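Local coordinates for bifunctional protein PutA (Bdellovibrio bacteriovorus, PDB 5UR2) that probably oxidises proline to glutamate in two steps, with a flavin-dependent proline dehydrogenase and an NAD-dependent glutamate semialdehyde dehydrogenase joined in one chain, at residues B[128-133]-B[140-145]; B[483-488]-B[575-580]; B[570-575]-B[592-597]. All coordinates share one frame; numbering follows the deposited sequence.

Contact 1: residues B[128-133]-B[140-145]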
loop_
_atom_site.group_PDB
_atom_site.type_symbol
_atom_site.label_atom_id
_atom_site.label_comp_id
_atom_site.label_asym_id
_atom_site.label_seq_id
_atom_site.Cartn_x
_atom_site.Cartn_y
_atom_site.Cartn_z
ATOM N N PRO B 128 -51.620 -41.316 2.094
ATOM C CA PRO B 128 -51.801 -42.214 0.942
ATOM C C PRO B 128 -50.504 -42.536 0.220
ATOM O O PRO B 128 -50.363 -43.639 -0.318
ATOM C CB PRO B 128 -52.777 -41.443 0.039
ATOM C CG PRO B 128 -52.620 -40.011 0.440
ATOM C CD PRO B 128 -52.345 -40.046 1.916
ATOM N N VAL B 129 -49.536 -41.619 0.221
ATOM C CA VAL B 129 -48.249 -41.910 -0.398
ATOM C C VAL B 129 -47.530 -43.021 0.359
ATOM O O VAL B 129 -46.942 -43.921 -0.251
ATOM C CB VAL B 129 -47.407 -40.623 -0.486
ATOM C CG1 VAL B 129 -46.001 -40.921 -0.984
ATOM C CG2 VAL B 129 -48.087 -39.638 -1.403
ATOM N N LEU B 130 -47.569 -42.973 1.696
ATOM C CA LEU B 130 -46.954 -44.011 2.517
ATOM C C LEU B 130 -47.613 -45.364 2.285
ATOM O O LEU B 130 -46.933 -46.399 2.241
ATOM C CB LEU B 130 -47.060 -43.635 3.995
ATOM C CG LEU B 130 -46.526 -42.283 4.464
ATOM C CD1 LEU B 130 -46.683 -42.187 5.976
ATOM C CD2 LEU B 130 -45.080 -42.065 4.045
ATOM N N LYS B 131 -48.943 -45.382 2.170
ATOM C CA LYS B 131 -49.643 -46.645 1.979
ATOM C C LYS B 131 -49.394 -47.196 0.585
ATOM O O LYS B 131 -49.295 -48.414 0.403
ATOM C CB LYS B 131 -51.137 -46.463 2.248
ATOM C CG LYS B 131 -51.487 -46.393 3.736
ATOM C CD LYS B 131 -52.907 -45.889 3.924
ATOM C CE LYS B 131 -53.572 -46.493 5.157
ATOM N NZ LYS B 131 -54.863 -45.829 5.494
ATOM N N LYS B 132 -49.300 -46.312 -0.413
ATOM C CA LYS B 132 -48.958 -46.753 -1.763
ATOM C C LYS B 132 -47.558 -47.352 -1.799
ATOM O O LYS B 132 -47.327 -48.377 -2.451
ATOM C CB LYS B 132 -49.075 -45.584 -2.743
ATOM C CG LYS B 132 -48.572 -45.885 -4.143
ATOM C CD LYS B 132 -49.232 -44.972 -5.166
ATOM C CE LYS B 132 -48.206 -44.224 -5.997
ATOM N NZ LYS B 132 -48.853 -43.573 -7.164
ATOM N N ALA B 133 -46.611 -46.730 -1.090
ATOM C CA ALA B 133 -45.274 -47.305 -1.003
ATOM C C ALA B 133 -45.325 -48.693 -0.370
ATOM O O ALA B 133 -44.626 -49.616 -0.814
ATOM C CB ALA B 133 -44.352 -46.375 -0.216
ATOM N N PHE B 140 -41.217 -46.870 5.352
ATOM C CA PHE B 140 -40.955 -45.442 5.380
ATOM C C PHE B 140 -40.426 -45.049 6.750
ATOM O O PHE B 140 -40.579 -45.781 7.729
ATOM C CB PHE B 140 -42.235 -44.646 5.067
ATOM C CG PHE B 140 -43.325 -44.807 6.111
ATOM C CD1 PHE B 140 -43.332 -44.013 7.267
ATOM C CD2 PHE B 140 -44.322 -45.763 5.957
ATOM C CE1 PHE B 140 -44.325 -44.168 8.234
ATOM C CE2 PHE B 140 -45.319 -45.927 6.918
ATOM C CZ PHE B 140 -45.329 -45.133 8.049
ATOM N N THR B 141 -39.832 -43.863 6.813
ATOM C CA THR B 141 -39.636 -43.164 8.074
ATOM C C THR B 141 -40.044 -41.724 7.829
ATOM O O THR B 141 -39.604 -41.120 6.845
ATOM C CB THR B 141 -38.195 -43.268 8.605
ATOM O OG1 THR B 141 -38.111 -42.610 9.879
ATOM C CG2 THR B 141 -37.167 -42.653 7.644
ATOM N N VAL B 142 -40.968 -41.198 8.674
ATOM C CA VAL B 142 -41.530 -39.866 8.461
ATOM C C VAL B 142 -40.708 -38.822 9.203
ATOM O O VAL B 142 -40.347 -39.006 10.374
ATOM C CB VAL B 142 -43.009 -39.815 8.885
ATOM C CG1 VAL B 142 -43.507 -38.397 8.807
ATOM C CG2 VAL B 142 -43.848 -40.682 7.972
ATOM N N ASP B 143 -40.422 -37.706 8.528
ATOM C CA ASP B 143 -39.711 -36.596 9.146
ATOM C C ASP B 143 -40.440 -35.296 8.848
ATOM O O ASP B 143 -40.836 -35.049 7.703
ATOM C CB ASP B 143 -38.263 -36.505 8.659
ATOM C CG ASP B 143 -37.516 -35.327 9.273
ATOM O OD1 ASP B 143 -37.137 -35.398 10.467
ATOM O OD2 ASP B 143 -37.325 -34.319 8.561
ATOM N N ILE B 144 -40.634 -34.477 9.878
ATOM C CA ILE B 144 -41.330 -33.202 9.734
ATOM C C ILE B 144 -40.306 -32.114 9.433
ATOM O O ILE B 144 -39.521 -31.727 10.301
ATOM C CB ILE B 144 -42.139 -32.865 10.991
ATOM C CG1 ILE B 144 -43.116 -34.003 11.280
ATOM C CG2 ILE B 144 -42.907 -31.562 10.796
ATOM C CD1 ILE B 144 -43.812 -33.892 12.610
ATOM N N LEU B 145 -40.341 -31.597 8.208
ATOM C CA LEU B 145 -39.505 -30.467 7.832
ATOM C C LEU B 145 -39.948 -29.212 8.571
ATOM O O LEU B 145 -41.128 -29.035 8.898
ATOM C CB LEU B 145 -39.596 -30.206 6.335
ATOM C CG LEU B 145 -39.219 -31.365 5.430
ATOM C CD1 LEU B 145 -39.805 -31.151 4.049
ATOM C CD2 LEU B 145 -37.709 -31.469 5.381
#
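F140 presents the face of its ring to L130, whose methyl CD1 stands 3.8 Å from the ring centroid and only 11° off the ring normal, a CH-pi contact over the middle of the face. The other methyl, L130 CD2, rests near the root of the ring, 3.9 Å from F140 CG, while L130 CB stands over the same face on its CD2-CE2 side, 4.0 Å from F140 CD2. A leucine suits this place because its fork spreads over a flat ring. The phenylalanine CG sits between backbone N and carbonyl carbon (chi1 65°), which turns the ring toward the helix. W176 and L169 also touch F140, whose side chain is about 10 Å from the modified flavin cofactor.

The strand 138-144 is the first of the eight parallel strands of the proline dehydrogenase barrel, and helix 123-135, which comes just before it in the chain, packs L130 against its outer side. T141 points the other way, with its hydroxyl hydrogen-bonded to N194 and S196 of the next strand.

At V142 the chain offers a second apolar surface to the same leucine. V142 CG2 comes within 3.8 Å of L130 CD1, so one methyl is shared between the ring and the valine branch. A beta-branched residue fits an extended strand well, and V142 also meets L165 and L169 of helix 152-173.

Contact 2: residues B[483-488]-B[575-580]; sequences LKALAE and LIATQV
The helical segments 483-488 and 575-580 pass with their axes 8.6 Å apart at closest approach, their N-to-C directions inclined at 59°. The nearest CA atoms, those of L486 and A577, are 5.2 Å apart. Such a short backbone separation is possible because small residues lie where the helices meet: neither A485 nor A577 carries anything beyond a methyl group to hold the backbones apart.

A577 points its methyl toward the other helix. Its CB lies 3.7 Å from A485 O, touching main chain, and 4.1 Å from A485 CB, where the two alanines meet methyl to methyl. The same A577 CB is 4.0 Å from L486 CD2, so this one small group is bordered by the alanine on one flank and by a leucine branch on another. L486 begins beside the interface instead of aiming at it, but with CG anti to the carbonyl carbon (chi1 -75°) it carries CD2 across to the other helix. There CD2 reaches V580 CG1 at 3.8 Å, the two side chains crossing at about a right angle. V580 supplies a compact branched surface for that methyl, and the longer leucine suits its place because it reaches past A577 to this valine, one turn farther along the helix.

The packing joins helix 476-491 to helix 572-583 of the aldehyde dehydrogenase part of the chain. M482 and A489 extend the first helix's contact with A577, and on another side of the second helix L575 and T578 meet helix 671-684.

No hydrogen bond or salt bridge links the two segments, and all four touching residues are buried; the contact therefore rests on shape fit and the exclusion of water from methyl surfaces.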
loop_
_atom_site.group_PDB
_atom_site.type_symbol
_atom_site.label_atom_id
_atom_site.label_comp_id
_atom_site.label_asym_id
_atom_site.label_seq_id
_atom_site.Cartn_x
_atom_site.Cartn_y
_atom_site.Cartn_z
ATOM N N LEU B 483 -13.506 -23.130 34.216
ATOM C CA LEU B 483 -14.005 -23.151 35.588
ATOM C C LEU B 483 -12.854 -23.093 36.583
ATOM O O LEU B 483 -12.962 -22.454 37.634
ATOM C CB LEU B 483 -14.864 -24.404 35.810
ATOM C CG LEU B 483 -16.203 -24.447 35.055
ATOM C CD1 LEU B 483 -16.839 -25.851 35.037
ATOM C CD2 LEU B 483 -17.160 -23.497 35.753
ATOM N N LYS B 484 -11.735 -23.740 36.261
ATOM C CA LYS B 484 -10.568 -23.631 37.124
ATOM C C LYS B 484 -10.050 -22.194 37.161
ATOM O O LYS B 484 -9.766 -21.656 38.241
ATOM C CB LYS B 484 -9.481 -24.586 36.627
ATOM C CG LYS B 484 -8.219 -24.581 37.449
ATOM C CD LYS B 484 -7.139 -25.365 36.743
ATOM C CE LYS B 484 -5.764 -25.026 37.316
ATOM N NZ LYS B 484 -4.668 -25.825 36.701
ATOM N N ALA B 485 -9.956 -21.542 35.991
ATOM C CA ALA B 485 -9.455 -20.171 35.942
ATOM C C ALA B 485 -10.387 -19.208 36.675
ATOM O O ALA B 485 -9.925 -18.266 37.333
ATOM C CB ALA B 485 -9.271 -19.721 34.485
ATOM N N LEU B 486 -11.700 -19.413 36.551
ATOM C CA LEU B 486 -12.647 -18.578 37.284
ATOM C C LEU B 486 -12.490 -18.763 38.789
ATOM O O LEU B 486 -12.524 -17.788 39.548
ATOM C CB LEU B 486 -14.082 -18.891 36.850
ATOM C CG LEU B 486 -14.459 -18.325 35.474
ATOM C CD1 LEU B 486 -15.641 -19.072 34.893
ATOM C CD2 LEU B 486 -14.760 -16.812 35.534
ATOM N N ALA B 487 -12.307 -20.006 39.244
ATOM C CA ALA B 487 -12.146 -20.237 40.678
ATOM C C ALA B 487 -10.896 -19.546 41.208
ATOM O O ALA B 487 -10.929 -18.918 42.274
ATOM C CB ALA B 487 -12.108 -21.736 40.987
ATOM N N GLU B 488 -9.785 -19.656 40.476
ATOM C CA GLU B 488 -8.535 -19.046 40.920
ATOM C C GLU B 488 -8.617 -17.534 40.872
ATOM O O GLU B 488 -8.052 -16.856 41.733
ATOM C CB GLU B 488 -7.367 -19.543 40.070
ATOM C CG GLU B 488 -7.113 -21.017 40.296
ATOM C CD GLU B 488 -6.028 -21.587 39.421
ATOM O OE1 GLU B 488 -5.496 -20.863 38.560
ATOM O OE2 GLU B 488 -5.710 -22.774 39.612
ATOM N N LEU B 575 -6.850 -14.910 31.233
ATOM C CA LEU B 575 -7.266 -13.641 30.644
ATOM C C LEU B 575 -8.772 -13.591 30.441
ATOM O O LEU B 575 -9.389 -12.540 30.637
ATOM C CB LEU B 575 -6.536 -13.407 29.319
ATOM C CG LEU B 575 -5.024 -13.238 29.460
ATOM C CD1 LEU B 575 -4.317 -13.200 28.106
ATOM C CD2 LEU B 575 -4.744 -11.972 30.265
ATOM N N ILE B 576 -9.385 -14.707 30.042
ATOM C CA ILE B 576 -10.841 -14.736 29.932
ATOM C C ILE B 576 -11.476 -14.471 31.286
ATOM O O ILE B 576 -12.363 -13.617 31.425
ATOM C CB ILE B 576 -11.325 -16.077 29.356
ATOM C CG1 ILE B 576 -10.916 -16.204 27.898
ATOM C CG2 ILE B 576 -12.838 -16.202 29.502
ATOM C CD1 ILE B 576 -11.205 -17.581 27.303
ATOM N N ALA B 577 -11.015 -15.189 32.308
ATOM C CA ALA B 577 -11.642 -15.080 33.620
ATOM C C ALA B 577 -11.646 -13.637 34.113
ATOM O O ALA B 577 -12.651 -13.171 34.666
ATOM C CB ALA B 577 -10.942 -16.001 34.622
ATOM N N THR B 578 -10.556 -12.896 33.869
ATOM C CA THR B 578 -10.501 -11.504 34.316
ATOM C C THR B 578 -11.599 -10.669 33.663
ATOM O O THR B 578 -12.229 -9.818 34.312
ATOM C CB THR B 578 -9.137 -10.892 34.008
ATOM O OG1 THR B 578 -8.113 -11.728 34.541
ATOM C CG2 THR B 578 -9.030 -9.451 34.627
ATOM N N GLN B 579 -11.806 -10.871 32.368
ATOM C CA GLN B 579 -12.838 -10.131 31.655
ATOM C C GLN B 579 -14.232 -10.560 32.091
ATOM O O GLN B 579 -15.145 -9.729 32.175
ATOM C CB GLN B 579 -12.667 -10.313 30.153
ATOM C CG GLN B 579 -11.320 -9.888 29.665
ATOM C CD GLN B 579 -11.349 -9.596 28.190
ATOM O OE1 GLN B 579 -12.426 -9.502 27.600
ATOM N NE2 GLN B 579 -10.174 -9.467 27.578
ATOM N N VAL B 580 -14.425 -11.849 32.360
ATOM C CA VAL B 580 -15.725 -12.297 32.856
ATOM C C VAL B 580 -16.069 -11.580 34.160
ATOM O O VAL B 580 -17.175 -11.050 34.326
ATOM C CB VAL B 580 -15.737 -13.827 33.032
ATOM C CG1 VAL B 580 -16.952 -14.269 33.854
ATOM C CG2 VAL B 580 -15.742 -14.489 31.670
#

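Contact 3: residues B[570-575]-B[592-597]; sequences RDRFKL and GDIGEA
I594 and L575 make the closest apolar contact between these segments, with I594 CD1 lying 3.6 Å from L575 CB. The isoleucine's two branches divide the work: CG1 is bent at its second torsion (chi2 -50°) and its end CD1 meets the leucine, while CG2 lies 4.1 Å from R572 CG. Branching at CB suits I594, since one buried residue can meet two positions nearly a turn apart on the facing helix.

Both segments belong to the aldehyde dehydrogenase part of the chain. Segment 570-575 spans a break between helices: R570 ends helix 554-570, D571 leaves helical angles, and R572 to L575 open helix 572-583. That helix and the next, 587-611, pack through I594, R572 and L575, and G595, without a side chain, lies alongside the R572 guanidinium.

Among the polar groups, R572 serves two purposes. Its extended chain gives methylene surface to I594, and its guanidinium runs on to a salt bridge with D591, with E468 as a second acidic partner and the carbonyl of P469 as another acceptor. At the helix junction R570 grips D571 side-on: R570 NE meets D571 OD1 at 2.8 Å with an almost straight bond (176°), and R570 NH2 meets D571 OD2 at 3.0 Å. These two hydrogen bonds leave D571 at the guanidinium edge, its carboxylate tilted so that OD1 is met from above its plane. R570 NH1 makes a further salt bridge to E683.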
loop_
_atom_site.group_PDB
_atom_site.type_symbol
_atom_site.label_atom_id
_atom_site.label_comp_id
_atom_site.label_asym_id
_atom_site.label_seq_id
_atom_site.Cartn_x
_atom_site.Cartn_y
_atom_site.Cartn_z
ATOM N N ARG B 570 -0.638 -18.469 25.901
ATOM C CA ARG B 570 -0.410 -19.337 27.052
ATOM C C ARG B 570 -1.394 -19.038 28.186
ATOM O O ARG B 570 -1.867 -19.957 28.865
ATOM C CB ARG B 570 1.031 -19.165 27.526
ATOM C CG ARG B 570 1.416 -19.990 28.754
ATOM C CD ARG B 570 2.692 -19.397 29.373
ATOM N NE ARG B 570 2.417 -18.153 30.102
ATOM C CZ ARG B 570 3.344 -17.250 30.420
ATOM N NH1 ARG B 570 4.603 -17.436 30.051
ATOM N NH2 ARG B 570 3.017 -16.165 31.108
ATOM N N ASP B 571 -1.697 -17.762 28.434
ATOM C CA ASP B 571 -2.515 -17.405 29.587
ATOM C C ASP B 571 -3.990 -17.217 29.219
ATOM O O ASP B 571 -4.730 -16.538 29.941
ATOM C CB ASP B 571 -1.942 -16.160 30.261
ATOM C CG ASP B 571 -0.589 -16.440 30.939
ATOM O OD1 ASP B 571 -0.204 -17.615 30.989
ATOM O OD2 ASP B 571 0.097 -15.507 31.413
ATOM N N ARG B 572 -4.436 -17.848 28.130
ATOM C CA ARG B 572 -5.754 -17.575 27.573
ATOM C C ARG B 572 -6.862 -17.646 28.619
ATOM O O ARG B 572 -7.666 -16.717 28.741
ATOM C CB ARG B 572 -6.048 -18.541 26.427
ATOM C CG ARG B 572 -7.190 -18.049 25.576
ATOM C CD ARG B 572 -7.692 -19.120 24.664
ATOM N NE ARG B 572 -8.554 -18.588 23.615
ATOM C CZ ARG B 572 -8.195 -18.482 22.339
ATOM N NH1 ARG B 572 -6.980 -18.857 21.951
ATOM N NH2 ARG B 572 -9.056 -18.011 21.450
ATOM N N PHE B 573 -6.914 -18.734 29.395
ATOM C CA PHE B 573 -8.021 -18.914 30.329
ATOM C C PHE B 573 -7.970 -17.901 31.467
ATOM O O PHE B 573 -9.016 -17.402 31.911
ATOM C CB PHE B 573 -8.018 -20.348 30.868
ATOM C CG PHE B 573 -8.415 -21.356 29.836
ATOM C CD1 PHE B 573 -9.749 -21.592 29.567
ATOM C CD2 PHE B 573 -7.456 -22.014 29.089
ATOM C CE1 PHE B 573 -10.121 -22.488 28.589
ATOM C CE2 PHE B 573 -7.820 -22.921 28.113
ATOM C CZ PHE B 573 -9.155 -23.160 27.859
ATOM N N LYS B 574 -6.768 -17.578 31.952
ATOM C CA LYS B 574 -6.654 -16.580 33.010
ATOM C C LYS B 574 -7.120 -15.209 32.509
ATOM O O LYS B 574 -7.767 -14.447 33.244
ATOM C CB LYS B 574 -5.205 -16.549 33.515
ATOM C CG LYS B 574 -4.964 -15.740 34.781
ATOM C CD LYS B 574 -3.495 -15.802 35.222
ATOM C CE LYS B 574 -3.254 -15.028 36.537
ATOM N NZ LYS B 574 -3.297 -13.536 36.378
ATOM N N LEU B 575 -6.850 -14.910 31.233
ATOM C CA LEU B 575 -7.266 -13.641 30.644
ATOM C C LEU B 575 -8.772 -13.591 30.441
ATOM O O LEU B 575 -9.389 -12.540 30.637
ATOM C CB LEU B 575 -6.536 -13.407 29.319
ATOM C CG LEU B 575 -5.024 -13.238 29.460
ATOM C CD1 LEU B 575 -4.317 -13.200 28.106
ATOM C CD2 LEU B 575 -4.744 -11.972 30.265
ATOM N N GLY B 592 -13.413 -14.351 22.493
ATOM C CA GLY B 592 -13.226 -13.581 21.278
ATOM C C GLY B 592 -12.361 -12.353 21.506
ATOM O O GLY B 592 -11.599 -11.953 20.617
ATOM N N ASP B 593 -12.458 -11.748 22.702
ATOM C CA ASP B 593 -11.627 -10.587 23.024
ATOM C C ASP B 593 -10.148 -10.951 23.047
ATOM O O ASP B 593 -9.309 -10.216 22.509
ATOM C CB ASP B 593 -12.046 -9.976 24.363
ATOM C CG ASP B 593 -11.645 -8.488 24.478
ATOM O OD1 ASP B 593 -12.428 -7.637 24.031
ATOM O OD2 ASP B 593 -10.537 -8.171 24.969
ATOM N N ILE B 594 -9.806 -12.078 23.676
ATOM C CA ILE B 594 -8.413 -12.522 23.692
ATOM C C ILE B 594 -7.931 -12.814 22.274
ATOM O O ILE B 594 -6.799 -12.462 21.897
ATOM C CB ILE B 594 -8.242 -13.755 24.599
ATOM C CG1 ILE B 594 -8.939 -13.555 25.947
ATOM C CG2 ILE B 594 -6.783 -14.066 24.778
ATOM C CD1 ILE B 594 -8.605 -12.266 26.654
ATOM N N GLY B 595 -8.772 -13.471 21.469
ATOM C CA GLY B 595 -8.372 -13.772 20.101
ATOM C C GLY B 595 -8.089 -12.515 19.295
ATOM O O GLY B 595 -7.106 -12.443 18.551
ATOM N N GLU B 596 -8.949 -11.509 19.437
ATOM C CA GLU B 596 -8.724 -10.248 18.739
ATOM C C GLU B 596 -7.428 -9.589 19.204
ATOM O O GLU B 596 -6.679 -9.048 18.379
ATOM C CB GLU B 596 -9.929 -9.319 18.932
ATOM C CG GLU B 596 -9.899 -8.031 18.077
ATOM C CD GLU B 596 -11.134 -7.135 18.265
ATOM O OE1 GLU B 596 -10.969 -5.914 18.368
ATOM O OE2 GLU B 596 -12.269 -7.635 18.291
ATOM N N ALA B 597 -7.128 -9.649 20.515
ATOM C CA ALA B 597 -5.893 -9.043 21.017
ATOM C C ALA B 597 -4.675 -9.725 20.425
ATOM O O ALA B 597 -3.723 -9.060 20.001
ATOM C CB ALA B 597 -5.825 -9.101 22.551
#

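All three contacts are largely buried, and none has a hydrogen bond across its segments, yet their settings differ. Contact 1 joins a helix to a barrel strand in the proline dehydrogenase part and relies on an aromatic face. Contacts 2 and 3 lie on the other side of the chain's centre, their centres about 51 Å from that of contact 1, and pack helix on helix. They share helix 572-583 and L575, and a probable hydrogen bond from Q579 NE2 to D593 OD2 (2.9 Å) ties them together. Contact 2 has only aliphatic side chains, two alanines with a leucine and a valine, and no charged group, whereas contact 3 sets its apolar core beside charged groups.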